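Local coordinates for protein halorhodopsin (Halobacterium salinarum, PDB 2JAF) that pumps chloride ions across the archaeal membrane, driven by light absorbed by its retinal chromophore, at residues V175-A184 with F196-W207. The protein carries 2 engineered substitutions. Residues are numbered along the deposited sequence; the frame is centred on the assembly and turned at random.
Sequences VLSALVTDWA and FDTLRVLVVVLW. Engineered in segment 196-207: Val203 (natural residue Thr). With RET (retinal), chain G.
Arg200 reaches across to Leu179 and gives an NH1 hydrogen to its backbone carbonyl, NH1 to O 3.0 Å. The bond is nearly straight, 167° at the hydrogen, and the oxygen lies at the guanidinium edge, in its plane. Arg200 CG is anti to its own backbone N (chi1 177°), and the chain bends at chi3, which leaves NH1 beside the Leu179 carbonyl and 3.6 Å from Ala184 CB. On the same arginine, NH2 sits 3.2 Å from Asp197 OD1, but the oxygen is well out of the guanidinium plane, so that pair is held by charge alone. The Leu179 carbonyl also meets the rim of the Phe196 ring, in plane, while Trp183 O lies over one face of that ring, toward its rim; Phe196 CE2 comes within 3.5 Å of Ala184 CA. In the seven-helix bundle of the microbial rhodopsins, helices 158-180 and 193-216 are consecutive transmembrane helices joined through the short helix 182-190; segments 175-180 and 196-207 run antiparallel, their axes at 158°. Further along, Leu179 CD1 meets CG1 of the engineered Val203 at 3.9 Å, the side chains crossing at about a right angle, and Leu176 CD2 touches Val204 CG2. Trp207 belongs to the retinal pocket: Val203 CG1 lies against one indole face and retinal methyl C20 sits 3.5 Å above the other, both offset toward the rim, and Val175 CG1 approaches obliquely at CZ3.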
loop_
_atom_site.group_PDB
_atom_site.type_symbol
_atom_site.label_atom_id
_atom_site.label_comp_id
_atom_site.label_asym_id
_atom_site.label_seq_id
_atom_site.Cartn_x
_atom_site.Cartn_y
_atom_site.Cartn_z
ATOM N N VAL A 175 -12.711 11.399 3.970
ATOM C CA VAL A 175 -12.062 11.203 5.263
ATOM C C VAL A 175 -12.785 11.997 6.347
ATOM O O VAL A 175 -13.116 11.463 7.412
ATOM C CB VAL A 175 -10.582 11.663 5.232
ATOM C CG1 VAL A 175 -10.005 11.678 6.643
ATOM C CG2 VAL A 175 -9.766 10.734 4.336
ATOM N N LEU A 176 -13.031 13.276 6.080
ATOM C CA LEU A 176 -13.702 14.120 7.064
ATOM C C LEU A 176 -15.117 13.661 7.379
ATOM O O LEU A 176 -15.576 13.794 8.518
ATOM C CB LEU A 176 -13.721 15.577 6.589
ATOM C CG LEU A 176 -12.344 16.237 6.493
ATOM C CD1 LEU A 176 -12.465 17.624 5.895
ATOM C CD2 LEU A 176 -11.722 16.299 7.874
ATOM N N SER A 177 -15.806 13.109 6.383
ATOM C CA SER A 177 -17.180 12.652 6.571
ATOM C C SER A 177 -17.278 11.611 7.679
ATOM O O SER A 177 -18.254 11.577 8.422
ATOM C CB SER A 177 -17.748 12.067 5.265
ATOM O OG SER A 177 -17.184 10.799 4.967
ATOM N N ALA A 178 -16.270 10.753 7.784
ATOM C CA ALA A 178 -16.271 9.725 8.813
ATOM C C ALA A 178 -16.167 10.375 10.192
ATOM O O ALA A 178 -16.882 9.995 11.127
ATOM C CB ALA A 178 -15.108 8.761 8.592
ATOM N N LEU A 179 -15.291 11.370 10.313
ATOM C CA LEU A 179 -15.092 12.063 11.584
ATOM C C LEU A 179 -16.341 12.788 12.072
ATOM O O LEU A 179 -16.555 12.922 13.278
ATOM C CB LEU A 179 -13.937 13.063 11.464
ATOM C CG LEU A 179 -12.575 12.485 11.079
ATOM C CD1 LEU A 179 -11.563 13.614 10.955
ATOM C CD2 LEU A 179 -12.125 11.476 12.117
ATOM N N VAL A 180 -17.167 13.248 11.137
ATOM C CA VAL A 180 -18.388 13.965 11.487
ATOM C C VAL A 180 -19.597 13.053 11.650
ATOM O O VAL A 180 -20.651 13.497 12.115
ATOM C CB VAL A 180 -18.736 15.031 10.421
ATOM C CG1 VAL A 180 -17.529 15.918 10.163
ATOM C CG2 VAL A 180 -19.188 14.360 9.142
ATOM N N THR A 181 -19.460 11.785 11.271
ATOM C CA THR A 181 -20.588 10.872 11.387
ATOM C C THR A 181 -20.370 9.615 12.231
ATOM O O THR A 181 -20.351 9.695 13.460
ATOM C CB THR A 181 -21.136 10.466 9.985
ATOM O OG1 THR A 181 -20.094 9.879 9.194
ATOM C CG2 THR A 181 -21.687 11.687 9.261
ATOM N N ASP A 182 -20.198 8.462 11.588
ATOM C CA ASP A 182 -20.051 7.205 12.320
ATOM C C ASP A 182 -18.896 7.085 13.316
ATOM O O ASP A 182 -19.037 6.408 14.330
ATOM C CB ASP A 182 -20.025 6.024 11.343
ATOM C CG ASP A 182 -18.820 6.037 10.442
ATOM O OD1 ASP A 182 -18.550 7.086 9.824
ATOM O OD2 ASP A 182 -18.148 4.990 10.344
ATOM N N TRP A 183 -17.764 7.730 13.050
ATOM C CA TRP A 183 -16.646 7.658 13.986
ATOM C C TRP A 183 -16.999 8.371 15.291
ATOM O O TRP A 183 -16.523 7.993 16.362
ATOM C CB TRP A 183 -15.383 8.277 13.372
ATOM C CG TRP A 183 -14.668 7.350 12.431
ATOM C CD1 TRP A 183 -15.239 6.466 11.559
ATOM C CD2 TRP A 183 -13.252 7.247 12.236
ATOM N NE1 TRP A 183 -14.267 5.823 10.834
ATOM C CE2 TRP A 183 -13.039 6.282 11.227
ATOM C CE3 TRP A 183 -12.144 7.878 12.812
ATOM C CZ2 TRP A 183 -11.761 5.931 10.783
ATOM C CZ3 TRP A 183 -10.872 7.530 12.371
ATOM C CH2 TRP A 183 -10.691 6.565 11.366
ATOM N N ALA A 184 -17.840 9.397 15.196
ATOM C CA ALA A 184 -18.259 10.153 16.374
ATOM C C ALA A 184 -19.264 9.352 17.193
ATOM O O ALA A 184 -19.234 9.376 18.427
ATOM C CB ALA A 184 -18.872 11.481 15.954
ATOM N N PHE A 196 -12.249 12.393 21.751
ATOM C CA PHE A 196 -12.429 12.316 20.306
ATOM C C PHE A 196 -12.804 13.690 19.752
ATOM O O PHE A 196 -12.256 14.129 18.743
ATOM C CB PHE A 196 -13.537 11.320 19.948
ATOM C CG PHE A 196 -13.834 11.256 18.475
ATOM C CD1 PHE A 196 -12.976 10.592 17.606
ATOM C CD2 PHE A 196 -14.955 11.892 17.951
ATOM C CE1 PHE A 196 -13.230 10.563 16.228
ATOM C CE2 PHE A 196 -15.217 11.868 16.577
ATOM C CZ PHE A 196 -14.349 11.201 15.720
ATOM N N ASP A 197 -13.751 14.354 20.407
ATOM C CA ASP A 197 -14.202 15.674 19.969
ATOM C C ASP A 197 -13.059 16.690 19.966
ATOM O O ASP A 197 -12.984 17.551 19.087
ATOM C CB ASP A 197 -15.351 16.176 20.853
ATOM C CG ASP A 197 -16.652 15.426 20.608
ATOM O OD1 ASP A 197 -16.807 14.820 19.526
ATOM O OD2 ASP A 197 -17.535 15.455 21.489
ATOM N N THR A 198 -12.173 16.592 20.953
ATOM C CA THR A 198 -11.023 17.485 21.026
ATOM C C THR A 198 -10.080 17.192 19.861
ATOM O O THR A 198 -9.651 18.099 19.140
ATOM C CB THR A 198 -10.249 17.279 22.345
ATOM O OG1 THR A 198 -11.037 17.765 23.436
ATOM C CG2 THR A 198 -8.916 18.018 22.316
ATOM N N LEU A 199 -9.764 15.915 19.677
ATOM C CA LEU A 199 -8.849 15.502 18.616
ATOM C C LEU A 199 -9.418 15.746 17.228
ATOM O O LEU A 199 -8.671 16.013 16.282
ATOM C CB LEU A 199 -8.484 14.021 18.785
ATOM C CG LEU A 199 -7.720 13.684 20.074
ATOM C CD1 LEU A 199 -7.457 12.188 20.143
ATOM C CD2 LEU A 199 -6.404 14.457 20.118
ATOM N N ARG A 200 -10.738 15.655 17.102
ATOM C CA ARG A 200 -11.393 15.874 15.819
ATOM C C ARG A 200 -11.209 17.316 15.350
ATOM O O ARG A 200 -10.979 17.562 14.170
ATOM C CB ARG A 200 -12.883 15.543 15.929
ATOM C CG ARG A 200 -13.676 15.802 14.667
ATOM C CD ARG A 200 -15.090 15.255 14.795
ATOM N NE ARG A 200 -15.880 15.943 15.812
ATOM C CZ ARG A 200 -17.172 15.718 16.015
ATOM N NH1 ARG A 200 -17.811 14.820 15.275
ATOM N NH2 ARG A 200 -17.839 16.410 16.925
ATOM N N VAL A 201 -11.308 18.263 16.275
ATOM C CA VAL A 201 -11.135 19.669 15.926
ATOM C C VAL A 201 -9.711 19.888 15.438
ATOM O O VAL A 201 -9.485 20.588 14.449
ATOM C CB VAL A 201 -11.399 20.595 17.142
ATOM C CG1 VAL A 201 -11.112 22.047 16.764
ATOM C CG2 VAL A 201 -12.857 20.437 17.610
ATOM N N LEU A 202 -8.748 19.281 16.126
ATOM C CA LEU A 202 -7.351 19.423 15.744
ATOM C C LEU A 202 -7.090 18.883 14.346
ATOM O O LEU A 202 -6.376 19.508 13.560
ATOM C CB LEU A 202 -6.438 18.715 16.750
ATOM C CG LEU A 202 -6.334 19.368 18.129
ATOM C CD1 LEU A 202 -5.348 18.582 18.992
ATOM C CD2 LEU A 202 -5.884 20.811 17.981
ATOM N N VAL A 203 -7.669 17.724 14.033
ATOM C CA VAL A 203 -7.486 17.131 12.714
ATOM C C VAL A 203 -8.107 17.995 11.620
ATOM O O VAL A 203 -7.439 18.344 10.646
ATOM C CB VAL A 203 -8.111 15.716 12.622
ATOM C CG1 VAL A 203 -8.055 15.213 11.178
ATOM C CG2 VAL A 203 -7.360 14.756 13.536
ATOM N N VAL A 204 -9.379 18.350 11.777
ATOM C CA VAL A 204 -10.041 19.149 10.746
ATOM C C VAL A 204 -9.335 20.477 10.492
ATOM O O VAL A 204 -9.040 20.820 9.351
ATOM C CB VAL A 204 -11.518 19.431 11.099
ATOM C CG1 VAL A 204 -12.139 20.353 10.039
ATOM C CG2 VAL A 204 -12.303 18.120 11.169
ATOM N N VAL A 205 -9.059 21.227 11.552
ATOM C CA VAL A 205 -8.405 22.519 11.387
ATOM C C VAL A 205 -6.972 22.417 10.867
ATOM O O VAL A 205 -6.600 23.104 9.911
ATOM C CB VAL A 205 -8.409 23.312 12.717
ATOM C CG1 VAL A 205 -7.669 24.629 12.548
ATOM C CG2 VAL A 205 -9.844 23.575 13.143
ATOM N N LEU A 206 -6.163 21.565 11.481
ATOM C CA LEU A 206 -4.776 21.449 11.046
ATOM C C LEU A 206 -4.643 20.811 9.659
ATOM O O LEU A 206 -3.841 21.269 8.844
ATOM C CB LEU A 206 -3.969 20.663 12.075
ATOM C CG LEU A 206 -3.963 21.316 13.464
ATOM C CD1 LEU A 206 -3.264 20.405 14.459
ATOM C CD2 LEU A 206 -3.267 22.669 13.397
ATOM N N TRP A 207 -5.424 19.767 9.382
ATOM C CA TRP A 207 -5.331 19.122 8.072
ATOM C C TRP A 207 -5.726 20.075 6.940
ATOM O O TRP A 207 -5.210 19.969 5.821
ATOM C CB TRP A 207 -6.177 17.836 8.038
ATOM C CG TRP A 207 -5.538 16.673 8.786
ATOM C CD1 TRP A 207 -4.901 16.726 10.000
ATOM C CD2 TRP A 207 -5.577 15.281 8.418
ATOM N NE1 TRP A 207 -4.552 15.459 10.408
ATOM C CE2 TRP A 207 -4.955 14.555 9.458
ATOM C CE3 TRP A 207 -6.083 14.581 7.311
ATOM C CZ2 TRP A 207 -4.825 13.159 9.429
ATOM C CZ3 TRP A 207 -5.954 13.190 7.280
ATOM C CH2 TRP A 207 -5.330 12.497 8.334
HETATM C C1 RET G . -2.602 18.208 -0.564
HETATM C C2 RET G . -2.826 18.858 -2.011
HETATM C C3 RET G . -4.101 18.421 -2.774
HETATM C C4 RET G . -5.411 18.776 -1.932
HETATM C C5 RET G . -5.388 18.285 -0.429
HETATM C C6 RET G . -4.032 18.006 0.274
HETATM C C7 RET G . -4.076 17.443 1.666
HETATM C C8 RET G . -3.107 16.980 2.502
HETATM C C9 RET G . -3.293 16.694 3.899
HETATM C C10 RET G . -2.069 16.362 4.483
HETATM C C11 RET G . -1.906 16.061 5.818
HETATM C C12 RET G . -0.621 15.801 6.319
HETATM C C13 RET G . -0.363 15.399 7.693
HETATM C C14 RET G . 1.018 15.141 7.935
HETATM C C15 RET G . 1.529 14.549 9.065
HETATM C C16 RET G . -1.910 16.831 -0.874
HETATM C C17 RET G . -1.579 19.198 0.199
HETATM C C18 RET G . -6.749 18.141 0.233
HETATM C C19 RET G . -4.720 16.929 4.653
HETATM C C20 RET G . -1.472 15.310 8.758
#